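Local atomic coordinates of putative diflavin flavoprotein A 3 (Nostoc sp., PDB entry 3FNI), a protein that probably mediates electron transfer from NADH to oxygen, reducing it to water, the part in this chain being its flavodoxin-like domain, which probably binds FMN. Residues Thr5-Tyr15 with Arg56-Pro66; Val84-Glu94 with Leu113-Ile124. All blocks are in the same frame, centred on the assembly; numbering follows the deposited sequence.

Contact 1: Thr5-Tyr15 with Arg56-Pro66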
loop_
_atom_site.group_PDB
_atom_site.type_symbol
_atom_site.label_atom_id
_atom_site.label_comp_id
_atom_site.label_asym_id
_atom_site.label_seq_id
_atom_site.Cartn_x
_atom_site.Cartn_y
_atom_site.Cartn_z
ATOM N N THR A 5 13.314 2.679 9.428
ATOM C CA THR A 5 12.858 1.714 8.431
ATOM C C THR A 5 11.338 1.669 8.485
ATOM O O THR A 5 10.756 1.318 9.508
ATOM C CB THR A 5 13.420 0.328 8.745
ATOM O OG1 THR A 5 14.852 0.398 8.733
ATOM C CG2 THR A 5 12.930 -0.704 7.727
ATOM N N SER A 6 10.699 2.006 7.372
ATOM C CA SER A 6 9.250 2.050 7.336
ATOM C C SER A 6 8.658 1.525 6.036
ATOM O O SER A 6 9.353 1.351 5.035
ATOM C CB SER A 6 8.799 3.499 7.559
ATOM O OG SER A 6 7.393 3.628 7.503
ATOM N N ILE A 7 7.358 1.267 6.077
ATOM C CA ILE A 7 6.628 0.788 4.922
ATOM C C ILE A 7 5.498 1.785 4.729
ATOM O O ILE A 7 4.814 2.148 5.684
ATOM C CB ILE A 7 6.088 -0.638 5.170
ATOM C CG1 ILE A 7 4.999 -0.984 4.156
ATOM C CG2 ILE A 7 5.576 -0.749 6.586
ATOM C CD1 ILE A 7 3.631 -0.424 4.498
ATOM N N GLY A 8 5.323 2.246 3.496
ATOM C CA GLY A 8 4.284 3.220 3.215
ATOM C C GLY A 8 2.944 2.614 2.863
ATOM O O GLY A 8 2.850 1.719 2.021
ATOM N N VAL A 9 1.905 3.119 3.518
ATOM C CA VAL A 9 0.534 2.675 3.310
ATOM C C VAL A 9 -0.235 3.852 2.713
ATOM O O VAL A 9 -0.427 4.879 3.366
ATOM C CB VAL A 9 -0.105 2.250 4.647
ATOM C CG1 VAL A 9 -1.536 1.808 4.427
ATOM C CG2 VAL A 9 0.709 1.120 5.269
ATOM N N PHE A 10 -0.664 3.701 1.463
ATOM C CA PHE A 10 -1.381 4.767 0.776
ATOM C C PHE A 10 -2.774 4.339 0.352
ATOM O O PHE A 10 -2.935 3.356 -0.370
ATOM C CB PHE A 10 -0.609 5.201 -0.468
ATOM C CG PHE A 10 0.853 5.431 -0.234
ATOM C CD1 PHE A 10 1.717 4.361 -0.017
ATOM C CD2 PHE A 10 1.374 6.718 -0.264
ATOM C CE1 PHE A 10 3.086 4.569 0.161
ATOM C CE2 PHE A 10 2.737 6.942 -0.087
ATOM C CZ PHE A 10 3.596 5.864 0.125
ATOM N N TYR A 11 -3.780 5.086 0.791
ATOM C CA TYR A 11 -5.153 4.769 0.437
ATOM C C TYR A 11 -6.074 5.952 0.716
ATOM O O TYR A 11 -5.662 6.933 1.332
ATOM C CB TYR A 11 -5.633 3.539 1.214
ATOM C CG TYR A 11 -5.839 3.769 2.697
ATOM C CD1 TYR A 11 -4.765 3.754 3.586
ATOM C CD2 TYR A 11 -7.117 4.000 3.212
ATOM C CE1 TYR A 11 -4.957 3.961 4.956
ATOM C CE2 TYR A 11 -7.322 4.209 4.580
ATOM C CZ TYR A 11 -6.240 4.187 5.445
ATOM O OH TYR A 11 -6.442 4.375 6.796
ATOM N N VAL A 12 -7.320 5.859 0.260
ATOM C CA VAL A 12 -8.293 6.927 0.476
ATOM C C VAL A 12 -9.112 6.622 1.735
ATOM O O VAL A 12 -9.929 5.700 1.759
ATOM C CB VAL A 12 -9.212 7.099 -0.782
ATOM C CG1 VAL A 12 -9.600 5.735 -1.336
ATOM C CG2 VAL A 12 -10.462 7.911 -0.428
ATOM N N SER A 13 -8.875 7.392 2.794
ATOM C CA SER A 13 -9.581 7.160 4.044
ATOM C C SER A 13 -11.085 7.313 3.904
ATOM O O SER A 13 -11.576 8.095 3.089
ATOM C CB SER A 13 -9.063 8.093 5.151
ATOM O OG SER A 13 -9.464 9.432 4.935
ATOM N N GLU A 14 -11.800 6.533 4.709
ATOM C CA GLU A 14 -13.259 6.524 4.750
ATOM C C GLU A 14 -13.942 6.042 3.475
ATOM O O GLU A 14 -15.169 6.071 3.393
ATOM C CB GLU A 14 -13.791 7.910 5.114
ATOM C CG GLU A 14 -13.104 8.561 6.309
ATOM C CD GLU A 14 -13.987 9.591 6.986
ATOM O OE1 GLU A 14 -13.454 10.603 7.485
ATOM O OE2 GLU A 14 -15.216 9.373 7.025
ATOM N N TYR A 15 -13.166 5.620 2.478
ATOM C CA TYR A 15 -13.752 5.104 1.237
ATOM C C TYR A 15 -13.910 3.596 1.402
ATOM O O TYR A 15 -12.923 2.879 1.559
ATOM C CB TYR A 15 -12.854 5.398 0.020
ATOM C CG TYR A 15 -13.257 4.638 -1.238
ATOM C CD1 TYR A 15 -12.304 3.951 -1.985
ATOM C CD2 TYR A 15 -14.594 4.552 -1.639
ATOM C CE1 TYR A 15 -12.657 3.184 -3.086
ATOM C CE2 TYR A 15 -14.965 3.782 -2.750
ATOM C CZ TYR A 15 -13.982 3.093 -3.464
ATOM O OH TYR A 15 -14.311 2.277 -4.529
ATOM N N ARG A 56 11.951 6.829 0.884
ATOM C CA ARG A 56 12.530 6.213 2.070
ATOM C C ARG A 56 11.743 5.017 2.606
ATOM O O ARG A 56 12.011 4.542 3.709
ATOM C CB ARG A 56 12.735 7.254 3.171
ATOM C CG ARG A 56 11.468 7.839 3.728
ATOM C CD ARG A 56 11.776 8.722 4.929
ATOM N NE ARG A 56 10.581 9.376 5.449
ATOM C CZ ARG A 56 9.597 8.756 6.095
ATOM N NH1 ARG A 56 9.644 7.451 6.319
ATOM N NH2 ARG A 56 8.555 9.449 6.511
ATOM N N CYS A 57 10.783 4.524 1.827
ATOM C CA CYS A 57 10.007 3.347 2.231
ATOM C C CYS A 57 10.598 2.095 1.580
ATOM O O CYS A 57 10.911 2.095 0.391
ATOM C CB CYS A 57 8.529 3.490 1.828
ATOM S SG CYS A 57 7.557 4.633 2.892
ATOM N N THR A 58 10.758 1.036 2.367
ATOM C CA THR A 58 11.297 -0.225 1.868
ATOM C C THR A 58 10.120 -1.050 1.342
ATOM O O THR A 58 10.273 -1.852 0.420
ATOM C CB THR A 58 12.025 -1.003 3.000
ATOM O OG1 THR A 58 12.994 -0.146 3.615
ATOM C CG2 THR A 58 12.735 -2.232 2.455
ATOM N N GLY A 59 8.946 -0.834 1.934
ATOM C CA GLY A 59 7.744 -1.543 1.524
ATOM C C GLY A 59 6.592 -0.605 1.190
ATOM O O GLY A 59 6.574 0.541 1.639
ATOM N N LEU A 60 5.626 -1.082 0.407
ATOM C CA LEU A 60 4.484 -0.254 0.024
ATOM C C LEU A 60 3.153 -1.005 0.022
ATOM O O LEU A 60 3.080 -2.184 -0.322
ATOM C CB LEU A 60 4.725 0.356 -1.358
ATOM C CG LEU A 60 5.998 1.191 -1.510
ATOM C CD1 LEU A 60 6.314 1.380 -2.977
ATOM C CD2 LEU A 60 5.824 2.527 -0.808
ATOM N N VAL A 61 2.098 -0.307 0.422
ATOM C CA VAL A 61 0.773 -0.891 0.451
ATOM C C VAL A 61 -0.156 0.153 -0.135
ATOM O O VAL A 61 -0.196 1.295 0.327
ATOM C CB VAL A 61 0.350 -1.253 1.886
ATOM C CG1 VAL A 61 -1.022 -1.919 1.886
ATOM C CG2 VAL A 61 1.388 -2.188 2.496
ATOM N N ILE A 62 -0.888 -0.248 -1.170
ATOM C CA ILE A 62 -1.802 0.653 -1.853
ATOM C C ILE A 62 -3.250 0.188 -1.806
ATOM O O ILE A 62 -3.542 -0.992 -1.981
ATOM C CB ILE A 62 -1.402 0.826 -3.335
ATOM C CG1 ILE A 62 0.087 1.166 -3.444
ATOM C CG2 ILE A 62 -2.254 1.915 -3.978
ATOM C CD1 ILE A 62 0.505 2.384 -2.663
ATOM N N GLY A 63 -4.147 1.139 -1.557
ATOM C CA GLY A 63 -5.567 0.847 -1.520
ATOM C C GLY A 63 -6.171 1.490 -2.754
ATOM O O GLY A 63 -5.776 2.591 -3.125
HETATM N N MSE A 64 -7.113 0.814 -3.403
HETATM C CA MSE A 64 -7.728 1.359 -4.605
HETATM C C MSE A 64 -8.586 2.591 -4.328
HETATM O O MSE A 64 -9.209 2.713 -3.272
HETATM C CB MSE A 64 -8.573 0.290 -5.302
HETATM C CG MSE A 64 -7.794 -0.961 -5.693
HETATM SE SE MSE A 64 -6.135 -0.569 -6.623
HETATM C CE MSE A 64 -6.876 0.331 -8.172
ATOM N N SER A 65 -8.606 3.509 -5.289
ATOM C CA SER A 65 -9.382 4.728 -5.162
ATOM C C SER A 65 -10.663 4.665 -5.977
ATOM O O SER A 65 -10.802 3.841 -6.889
ATOM C CB SER A 65 -8.557 5.932 -5.601
ATOM O OG SER A 65 -7.638 6.300 -4.588
ATOM N N PRO A 66 -11.624 5.545 -5.661
ATOM C CA PRO A 66 -12.889 5.553 -6.393
ATOM C C PRO A 66 -12.692 5.995 -7.836
ATOM O O PRO A 66 -11.927 6.916 -8.112
ATOM C CB PRO A 66 -13.744 6.540 -5.600
ATOM C CG PRO A 66 -13.144 6.499 -4.224
ATOM C CD PRO A 66 -11.681 6.462 -4.509
HETATM O O HOH W 1 12.807 2.001 5.024
#

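Contact 2: Val84-Glu94 with Leu113-Ile124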
loop_
_atom_site.group_PDB
_atom_site.type_symbol
_atom_site.label_atom_id
_atom_site.label_comp_id
_atom_site.label_asym_id
_atom_site.label_seq_id
_atom_site.Cartn_x
_atom_site.Cartn_y
_atom_site.Cartn_z
ATOM N N VAL A 84 8.792 5.494 -6.968
ATOM C CA VAL A 84 9.099 4.157 -6.503
ATOM C C VAL A 84 10.347 3.623 -7.192
ATOM O O VAL A 84 10.757 4.142 -8.228
ATOM C CB VAL A 84 7.894 3.238 -6.787
ATOM C CG1 VAL A 84 8.289 1.795 -6.708
ATOM C CG2 VAL A 84 6.795 3.527 -5.788
ATOM N N ASN A 85 10.956 2.603 -6.597
ATOM C CA ASN A 85 12.137 1.982 -7.178
ATOM C C ASN A 85 11.986 0.457 -7.156
ATOM O O ASN A 85 11.227 -0.094 -6.357
ATOM C CB ASN A 85 13.422 2.461 -6.467
ATOM C CG ASN A 85 13.648 1.812 -5.113
ATOM O OD1 ASN A 85 14.056 0.656 -5.030
ATOM N ND2 ASN A 85 13.396 2.561 -4.044
ATOM N N GLU A 86 12.689 -0.204 -8.069
ATOM C CA GLU A 86 12.642 -1.652 -8.231
ATOM C C GLU A 86 13.052 -2.503 -7.032
ATOM O O GLU A 86 12.719 -3.690 -6.978
ATOM C CB GLU A 86 13.502 -2.056 -9.431
ATOM C CG GLU A 86 14.922 -1.520 -9.358
ATOM C CD GLU A 86 15.884 -2.244 -10.278
ATOM O OE1 GLU A 86 15.650 -2.267 -11.502
ATOM O OE2 GLU A 86 16.884 -2.791 -9.773
ATOM N N LYS A 87 13.759 -1.905 -6.078
ATOM C CA LYS A 87 14.237 -2.624 -4.899
ATOM C C LYS A 87 13.176 -2.792 -3.817
ATOM O O LYS A 87 13.417 -3.442 -2.798
ATOM C CB LYS A 87 15.449 -1.899 -4.298
ATOM C CG LYS A 87 16.660 -1.835 -5.213
ATOM C CD LYS A 87 17.481 -3.114 -5.159
ATOM C CE LYS A 87 18.117 -3.284 -3.780
ATOM N NZ LYS A 87 18.913 -4.547 -3.638
ATOM N N GLN A 88 12.004 -2.205 -4.010
ATOM C CA GLN A 88 10.991 -2.364 -2.985
ATOM C C GLN A 88 9.896 -3.357 -3.352
ATOM O O GLN A 88 9.853 -3.881 -4.464
ATOM C CB GLN A 88 10.414 -1.001 -2.581
ATOM C CG GLN A 88 9.982 -0.130 -3.727
ATOM C CD GLN A 88 9.976 1.353 -3.376
ATOM O OE1 GLN A 88 9.576 2.185 -4.186
ATOM N NE2 GLN A 88 10.425 1.688 -2.172
ATOM N N ALA A 89 9.048 -3.649 -2.373
ATOM C CA ALA A 89 7.953 -4.587 -2.536
ATOM C C ALA A 89 6.642 -3.819 -2.350
ATOM O O ALA A 89 6.579 -2.857 -1.581
ATOM C CB ALA A 89 8.078 -5.693 -1.510
ATOM N N VAL A 90 5.597 -4.246 -3.054
ATOM C CA VAL A 90 4.315 -3.564 -2.975
ATOM C C VAL A 90 3.118 -4.515 -2.989
ATOM O O VAL A 90 3.091 -5.489 -3.745
ATOM C CB VAL A 90 4.194 -2.535 -4.146
ATOM C CG1 VAL A 90 4.043 -3.271 -5.474
ATOM C CG2 VAL A 90 3.038 -1.572 -3.905
ATOM N N GLY A 91 2.145 -4.223 -2.125
ATOM C CA GLY A 91 0.926 -5.012 -2.040
ATOM C C GLY A 91 -0.264 -4.094 -2.269
ATOM O O GLY A 91 -0.211 -2.923 -1.901
ATOM N N ILE A 92 -1.341 -4.613 -2.853
ATOM C CA ILE A 92 -2.514 -3.792 -3.150
ATOM C C ILE A 92 -3.834 -4.437 -2.724
ATOM O O ILE A 92 -4.036 -5.638 -2.902
ATOM C CB ILE A 92 -2.573 -3.474 -4.675
ATOM C CG1 ILE A 92 -1.307 -2.696 -5.083
ATOM C CG2 ILE A 92 -3.844 -2.688 -5.007
ATOM C CD1 ILE A 92 -1.156 -2.437 -6.580
ATOM N N PHE A 93 -4.738 -3.633 -2.165
ATOM C CA PHE A 93 -6.031 -4.150 -1.741
ATOM C C PHE A 93 -7.205 -3.377 -2.308
ATOM O O PHE A 93 -7.097 -2.180 -2.599
ATOM C CB PHE A 93 -6.128 -4.184 -0.209
ATOM C CG PHE A 93 -6.116 -2.827 0.449
ATOM C CD1 PHE A 93 -7.298 -2.115 0.646
ATOM C CD2 PHE A 93 -4.923 -2.273 0.904
ATOM C CE1 PHE A 93 -7.290 -0.880 1.290
ATOM C CE2 PHE A 93 -4.905 -1.036 1.549
ATOM C CZ PHE A 93 -6.090 -0.341 1.743
ATOM N N GLU A 94 -8.317 -4.093 -2.487
ATOM C CA GLU A 94 -9.567 -3.523 -2.976
ATOM C C GLU A 94 -10.247 -2.981 -1.732
ATOM O O GLU A 94 -9.918 -3.394 -0.623
ATOM C CB GLU A 94 -10.470 -4.591 -3.608
ATOM C CG GLU A 94 -9.961 -5.203 -4.889
ATOM C CD GLU A 94 -11.060 -5.941 -5.658
ATOM O OE1 GLU A 94 -12.030 -6.404 -5.029
ATOM O OE2 GLU A 94 -10.948 -6.069 -6.889
ATOM N N LEU A 113 7.662 -2.294 -13.430
ATOM C CA LEU A 113 8.738 -1.446 -12.936
ATOM C C LEU A 113 9.798 -2.217 -12.165
ATOM O O LEU A 113 10.794 -1.641 -11.739
ATOM C CB LEU A 113 8.168 -0.330 -12.056
ATOM C CG LEU A 113 7.311 0.719 -12.772
ATOM C CD1 LEU A 113 6.767 1.719 -11.751
ATOM C CD2 LEU A 113 8.144 1.443 -13.815
ATOM N N GLY A 114 9.582 -3.515 -11.980
ATOM C CA GLY A 114 10.557 -4.321 -11.270
ATOM C C GLY A 114 10.247 -4.656 -9.823
ATOM O O GLY A 114 10.841 -5.582 -9.273
ATOM N N LEU A 115 9.330 -3.928 -9.191
ATOM C CA LEU A 115 9.000 -4.209 -7.792
ATOM C C LEU A 115 8.526 -5.641 -7.578
ATOM O O LEU A 115 8.094 -6.313 -8.514
ATOM C CB LEU A 115 7.919 -3.258 -7.276
ATOM C CG LEU A 115 8.298 -1.801 -7.025
ATOM C CD1 LEU A 115 8.403 -1.048 -8.350
ATOM C CD2 LEU A 115 7.245 -1.178 -6.133
ATOM N N THR A 116 8.609 -6.114 -6.341
ATOM C CA THR A 116 8.155 -7.469 -6.052
ATOM C C THR A 116 6.769 -7.391 -5.413
ATOM O O THR A 116 6.474 -6.451 -4.681
ATOM C CB THR A 116 9.121 -8.209 -5.102
ATOM O OG1 THR A 116 9.023 -7.654 -3.791
ATOM C CG2 THR A 116 10.553 -8.073 -5.585
ATOM N N THR A 117 5.909 -8.363 -5.710
ATOM C CA THR A 117 4.577 -8.368 -5.131
ATOM C C THR A 117 4.716 -8.807 -3.681
ATOM O O THR A 117 5.184 -9.913 -3.401
ATOM C CB THR A 117 3.638 -9.338 -5.866
ATOM O OG1 THR A 117 3.992 -10.691 -5.546
ATOM C CG2 THR A 117 3.748 -9.136 -7.352
ATOM N N ALA A 118 4.324 -7.919 -2.772
ATOM C CA ALA A 118 4.407 -8.159 -1.333
ATOM C C ALA A 118 3.579 -9.352 -0.880
ATOM O O ALA A 118 3.997 -10.132 -0.023
ATOM C CB ALA A 118 3.974 -6.918 -0.583
ATOM N N PHE A 119 2.395 -9.477 -1.459
ATOM C CA PHE A 119 1.492 -10.562 -1.139
ATOM C C PHE A 119 0.446 -10.571 -2.243
ATOM O O PHE A 119 0.349 -9.610 -3.018
ATOM C CB PHE A 119 0.840 -10.324 0.239
ATOM C CG PHE A 119 0.400 -8.899 0.471
ATOM C CD1 PHE A 119 1.124 -8.058 1.318
ATOM C CD2 PHE A 119 -0.718 -8.383 -0.187
ATOM C CE1 PHE A 119 0.746 -6.737 1.498
ATOM C CE2 PHE A 119 -1.101 -7.062 -0.010
ATOM C CZ PHE A 119 -0.371 -6.231 0.832
ATOM N N PRO A 120 -0.336 -11.661 -2.344
ATOM C CA PRO A 120 -1.377 -11.758 -3.378
ATOM C C PRO A 120 -2.345 -10.576 -3.207
ATOM O O PRO A 120 -2.812 -10.321 -2.101
ATOM C CB PRO A 120 -2.045 -13.102 -3.073
ATOM C CG PRO A 120 -0.935 -13.902 -2.378
ATOM C CD PRO A 120 -0.313 -12.864 -1.487
ATOM N N ALA A 121 -2.635 -9.851 -4.285
ATOM C CA ALA A 121 -3.545 -8.711 -4.191
ATOM C C ALA A 121 -4.831 -9.109 -3.476
ATOM O O ALA A 121 -5.528 -10.022 -3.915
ATOM C CB ALA A 121 -3.870 -8.172 -5.580
ATOM N N ILE A 122 -5.145 -8.436 -2.371
ATOM C CA ILE A 122 -6.358 -8.762 -1.637
ATOM C C ILE A 122 -7.581 -8.187 -2.343
ATOM O O ILE A 122 -7.697 -6.978 -2.552
ATOM C CB ILE A 122 -6.297 -8.264 -0.162
ATOM C CG1 ILE A 122 -7.483 -7.346 0.137
ATOM C CG2 ILE A 122 -4.981 -7.568 0.107
ATOM C CD1 ILE A 122 -7.585 -6.920 1.569
ATOM N N ARG A 123 -8.492 -9.077 -2.714
ATOM C CA ARG A 123 -9.697 -8.689 -3.420
ATOM C C ARG A 123 -10.926 -8.837 -2.528
ATOM O O ARG A 123 -11.019 -9.772 -1.731
ATOM C CB ARG A 123 -9.816 -9.542 -4.684
ATOM C CG ARG A 123 -8.586 -9.420 -5.586
ATOM C CD ARG A 123 -8.550 -10.510 -6.629
ATOM N NE ARG A 123 -7.354 -10.450 -7.469
ATOM C CZ ARG A 123 -7.185 -9.602 -8.478
ATOM N NH1 ARG A 123 -6.063 -9.626 -9.187
ATOM N NH2 ARG A 123 -8.137 -8.730 -8.783
ATOM N N ILE A 124 -11.856 -7.896 -2.651
ATOM C CA ILE A 124 -13.076 -7.910 -1.850
ATOM C C ILE A 124 -14.302 -7.904 -2.736
ATOM O O ILE A 124 -14.599 -6.900 -3.383
ATOM C CB ILE A 124 -13.165 -6.674 -0.909
ATOM C CG1 ILE A 124 -12.183 -6.823 0.257
ATOM C CG2 ILE A 124 -14.581 -6.522 -0.374
ATOM C CD1 ILE A 124 -10.750 -6.703 -0.149
HETATM O O HOH W 2 13.310 -2.910 -13.214
HETATM O O HOH W 3 -0.616 -7.205 -4.259
HETATM O O HOH W 4 -10.683 -8.655 -8.329
#

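Contact 1: Thr5-Tyr15 with Arg56-Pro66
F10 meets L60 CD2 and I62 CD1 obliquely on one face of a parallel strand pair, 6-11 with 59-63. CD1 of the ring meets I62 CD1 at 3.5 Å and CE1 meets L60 CD2 at 3.6 Å, while the carbonyl O of V61 lies at the ring edge, in its plane. With CG anti to the carbonyl carbon (chi1 -47°), the ring is set back along its own strand over G8, where a CB would clash with CE1. C57 SG packs against the same glycine. On the other face I7 reaches obliquely over G59 to V61, its CD1 pressed to V61 CG2 at 3.5 Å, and V9 lies beside V61, pointing the same way. Five backbone bonds join the segments, from T58 N to S6 O up to G63 N to F10 O; the straightest, F10 N to V61 O at 2.7 Å, makes an angle of 174° at the hydrogen. Beyond the strand ends, P66 CG sits 3.3 Å from the centroid of the Y15 ring, almost exactly on its normal, a CH-pi contact; M64 O lies in plane at the edge of that ring. Y15 CG is anti to the backbone N (chi1 168°), which swings the ring across to P66, the two side chains passing in opposite directions, and its OH bonds to D100. Cutting the tyrosine back to an alanine is likely to leave P66 CG without the ring face it packs on and D100 without its hydroxyl partner. At the N-terminal end S6 OG and the R56 guanidinium both hold D37. These are central strands of a flavodoxin-like fold, with strand 35-40 beside 6-11 and strand 89-93 beside 57-63; L143 of helix 130-152 packs on I7 and V61, and helix 18-31 on I7 and Y11.

Contact 2: Val84-Glu94 with Leu113-Ile124
L115 packs against Q88 and V90 where the last beta-alpha-beta unit of this flavodoxin-like domain, strand 89-93, helix 103-112 and strand 116-117, brings its second strand parallel to its first. Packing is close here: L115 CD2 lies 3.8 Å from Q88 CG, the two side chains alongside and pointing the same way, and 3.9 Å from V90 CG1. V90 N bonds to T116 O at 2.9 Å. A118 N instead meets V90 O from above the carbonyl plane as the chain bends away. The F119 ring then covers G91 with one face, CZ 3.4 Å from G91 CA, in the place a side chain would need. Water 3 bridges I92 N and F119 O where the backbones part, and a single bridge, F93 with I122, rejoins them. The solvent side is looser. E86 reaches L113 O through water 2, and the R123 guanidinium, paired with D104, comes near E94 OE2 without a salt bridge, linked to it by water 4. The other carboxylate oxygen is held firmly: with CG anti to the carbonyl carbon (chi1 -67°) and the chain beyond extended, E94 OE1 comes 2.8 Å from I124 N, which approaches from above the carboxylate plane.

How the contacts relate
From the N terminus, strand 6-11 comes first, and contact 1 closes when the chain returns at 56-66, after helix 18-31, edge strand 35-40 and helix 47-55. Helix 70-83 then leads to 84-94, and helix 103-112 to 113-124, closing contact 2 over a shorter loop. The two loops follow in series and neither nests nor crosses. They meet inside one parallel sheet, where strands 57-63 and 89-93 are neighbours: L60 N to A89 O (2.8 Å) and I62 N to G91 O (2.9 Å) are probable hydrogen bonds. Contact 1 thus supplies the middle of the sheet and contact 2 carries it to edge strand 116-117; helix 130-152 packs against both.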